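Local coordinates for protein ferredoxin (Trichomonas vaginalis, PDB 1L5P) that carries electrons on a single [2Fe-2S] cluster, linking pyruvate:ferredoxin oxidoreductase to hydrogenase in the hydrogenosome, at residues I3-G8 and K12-E17. Numbering follows the deposited sequence.
Sequences ITAVKG and KQLKFE
Ile3 rests its CG2 methyl obliquely on the CD2-CE2 bond of the Phe16 ring, 3.5 Å from both Phe16 atoms, and the Ile3 and Phe16 side chains run roughly perpendicular to one another. A chi1 of 63° sets CG2 of Ile3 beside its backbone N, on the side where the Phe16 ring lies, and sends CG1 another way, so that Ile3 CD1 lies a loose 4.5 Å from Leu14 CD1. That same Leu14 methyl meets Ala5 CB at 3.9 Å. The hairpin illustrates how alternation along antiparallel strands puts successive pairs on opposite faces: Ile3, Leu14, Ala5 and Lys12 on one, Thr4 and Gln13 on the other. Two hydrogen-bonded pairs hold the register. Ile3 and Leu14 exchange bonds, the one from Leu14 N to Ile3 O being almost straight (2.8 Å, 177°), and Ala5 and Lys12 likewise exchange two backbone bonds. Between them, Thr4 and Gln13 make a non-hydrogen-bonded pair with CA atoms 4.4 Å apart. The hairpin forms one edge of the mixed ferredoxin sheet: strand 10-15 is outermost, strand 2-7 bonds onward to parallel strand 90-92, and helix 22-27 packs on the apolar face through Leu22, Val25 and Leu26.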
loop_
_atom_site.group_PDB
_atom_site.type_symbol
_atom_site.label_atom_id
_atom_site.label_comp_id
_atom_site.label_asym_id
_atom_site.label_seq_id
_atom_site.Cartn_x
_atom_site.Cartn_y
_atom_site.Cartn_z
ATOM N N ILE A 3 5.293 -7.682 5.418
ATOM C CA ILE A 3 4.538 -6.565 5.949
ATOM C C ILE A 3 3.235 -7.126 6.491
ATOM O O ILE A 3 2.819 -8.238 6.144
ATOM C CB ILE A 3 4.249 -5.486 4.851
ATOM C CG1 ILE A 3 3.370 -6.061 3.739
ATOM C CG2 ILE A 3 5.563 -5.012 4.227
ATOM C CD1 ILE A 3 1.992 -5.478 3.706
ATOM N N THR A 4 2.599 -6.347 7.349
ATOM C CA THR A 4 1.353 -6.739 7.971
ATOM C C THR A 4 0.203 -5.935 7.380
ATOM O O THR A 4 0.244 -4.705 7.397
ATOM C CB THR A 4 1.443 -6.474 9.491
ATOM O OG1 THR A 4 2.457 -7.314 10.056
ATOM C CG2 THR A 4 0.116 -6.733 10.173
ATOM N N ALA A 5 -0.803 -6.624 6.845
ATOM C CA ALA A 5 -1.982 -5.969 6.286
ATOM C C ALA A 5 -3.078 -6.185 7.317
ATOM O O ALA A 5 -3.175 -7.268 7.882
ATOM C CB ALA A 5 -2.371 -6.611 4.953
ATOM N N VAL A 6 -3.892 -5.166 7.568
ATOM C CA VAL A 6 -4.959 -5.271 8.552
ATOM C C VAL A 6 -6.302 -4.936 7.938
ATOM O O VAL A 6 -6.597 -3.777 7.688
ATOM C CB VAL A 6 -4.734 -4.309 9.715
ATOM C CG1 VAL A 6 -5.845 -4.455 10.732
ATOM C CG2 VAL A 6 -3.378 -4.569 10.339
ATOM N N LYS A 7 -7.120 -5.957 7.711
ATOM C CA LYS A 7 -8.444 -5.778 7.124
ATOM C C LYS A 7 -9.491 -6.259 8.111
ATOM O O LYS A 7 -9.376 -7.354 8.652
ATOM C CB LYS A 7 -8.561 -6.592 5.833
ATOM C CG LYS A 7 -8.891 -5.776 4.597
ATOM C CD LYS A 7 -9.075 -6.675 3.379
ATOM C CE LYS A 7 -10.076 -6.080 2.394
ATOM N NZ LYS A 7 -11.015 -7.110 1.862
ATOM N N GLY A 8 -10.511 -5.443 8.343
ATOM C CA GLY A 8 -11.558 -5.830 9.270
ATOM C C GLY A 8 -11.042 -6.328 10.610
ATOM O O GLY A 8 -11.410 -7.417 11.067
ATOM N N LYS A 12 -2.962 -9.840 8.992
ATOM C CA LYS A 12 -2.518 -10.873 8.059
ATOM C C LYS A 12 -1.114 -10.544 7.578
ATOM O O LYS A 12 -0.907 -9.537 6.906
ATOM C CB LYS A 12 -3.449 -10.952 6.848
ATOM C CG LYS A 12 -4.919 -11.091 7.187
ATOM C CD LYS A 12 -5.640 -11.919 6.144
ATOM C CE LYS A 12 -6.758 -12.725 6.781
ATOM N NZ LYS A 12 -7.904 -11.862 7.183
ATOM N N GLN A 13 -0.148 -11.388 7.917
ATOM C CA GLN A 13 1.222 -11.151 7.496
ATOM C C GLN A 13 1.432 -11.644 6.074
ATOM O O GLN A 13 1.052 -12.763 5.723
ATOM C CB GLN A 13 2.205 -11.843 8.440
ATOM C CG GLN A 13 3.613 -11.966 7.873
ATOM C CD GLN A 13 4.659 -12.113 8.956
ATOM O OE1 GLN A 13 4.390 -11.847 10.127
ATOM N NE2 GLN A 13 5.862 -12.536 8.572
ATOM N N LEU A 14 2.033 -10.789 5.256
ATOM C CA LEU A 14 2.298 -11.115 3.864
ATOM C C LEU A 14 3.781 -10.947 3.578
ATOM O O LEU A 14 4.426 -10.048 4.124
ATOM C CB LEU A 14 1.487 -10.197 2.936
ATOM C CG LEU A 14 0.125 -9.686 3.423
ATOM C CD1 LEU A 14 -0.567 -8.896 2.320
ATOM C CD2 LEU A 14 -0.748 -10.856 3.841
ATOM N N LYS A 15 4.321 -11.822 2.733
ATOM C CA LYS A 15 5.730 -11.757 2.359
ATOM C C LYS A 15 5.824 -10.976 1.063
ATOM O O LYS A 15 4.935 -11.040 0.222
ATOM C CB LYS A 15 6.320 -13.154 2.138
ATOM C CG LYS A 15 5.477 -14.305 2.667
ATOM C CD LYS A 15 6.289 -15.591 2.749
ATOM C CE LYS A 15 7.073 -15.666 4.052
ATOM N NZ LYS A 15 6.438 -14.861 5.148
ATOM N N PHE A 16 6.895 -10.218 0.903
ATOM C CA PHE A 16 7.059 -9.452 -0.316
ATOM C C PHE A 16 8.453 -9.658 -0.855
ATOM O O PHE A 16 9.382 -9.998 -0.113
ATOM C CB PHE A 16 6.812 -7.960 -0.073
ATOM C CG PHE A 16 7.859 -7.303 0.772
ATOM C CD1 PHE A 16 9.148 -7.100 0.283
ATOM C CD2 PHE A 16 7.567 -6.907 2.072
ATOM C CE1 PHE A 16 10.134 -6.518 1.078
ATOM C CE2 PHE A 16 8.546 -6.320 2.881
ATOM C CZ PHE A 16 9.830 -6.127 2.383
ATOM N N GLU A 17 8.584 -9.447 -2.156
ATOM C CA GLU A 17 9.856 -9.584 -2.836
ATOM C C GLU A 17 10.323 -8.183 -3.213
ATOM O O GLU A 17 9.527 -7.365 -3.675
ATOM C CB GLU A 17 9.669 -10.431 -4.088
ATOM C CG GLU A 17 10.237 -11.817 -3.977
ATOM C CD GLU A 17 11.447 -12.006 -4.870
ATOM O OE1 GLU A 17 11.308 -11.857 -6.108
ATOM O OE2 GLU A 17 12.540 -12.301 -4.335
#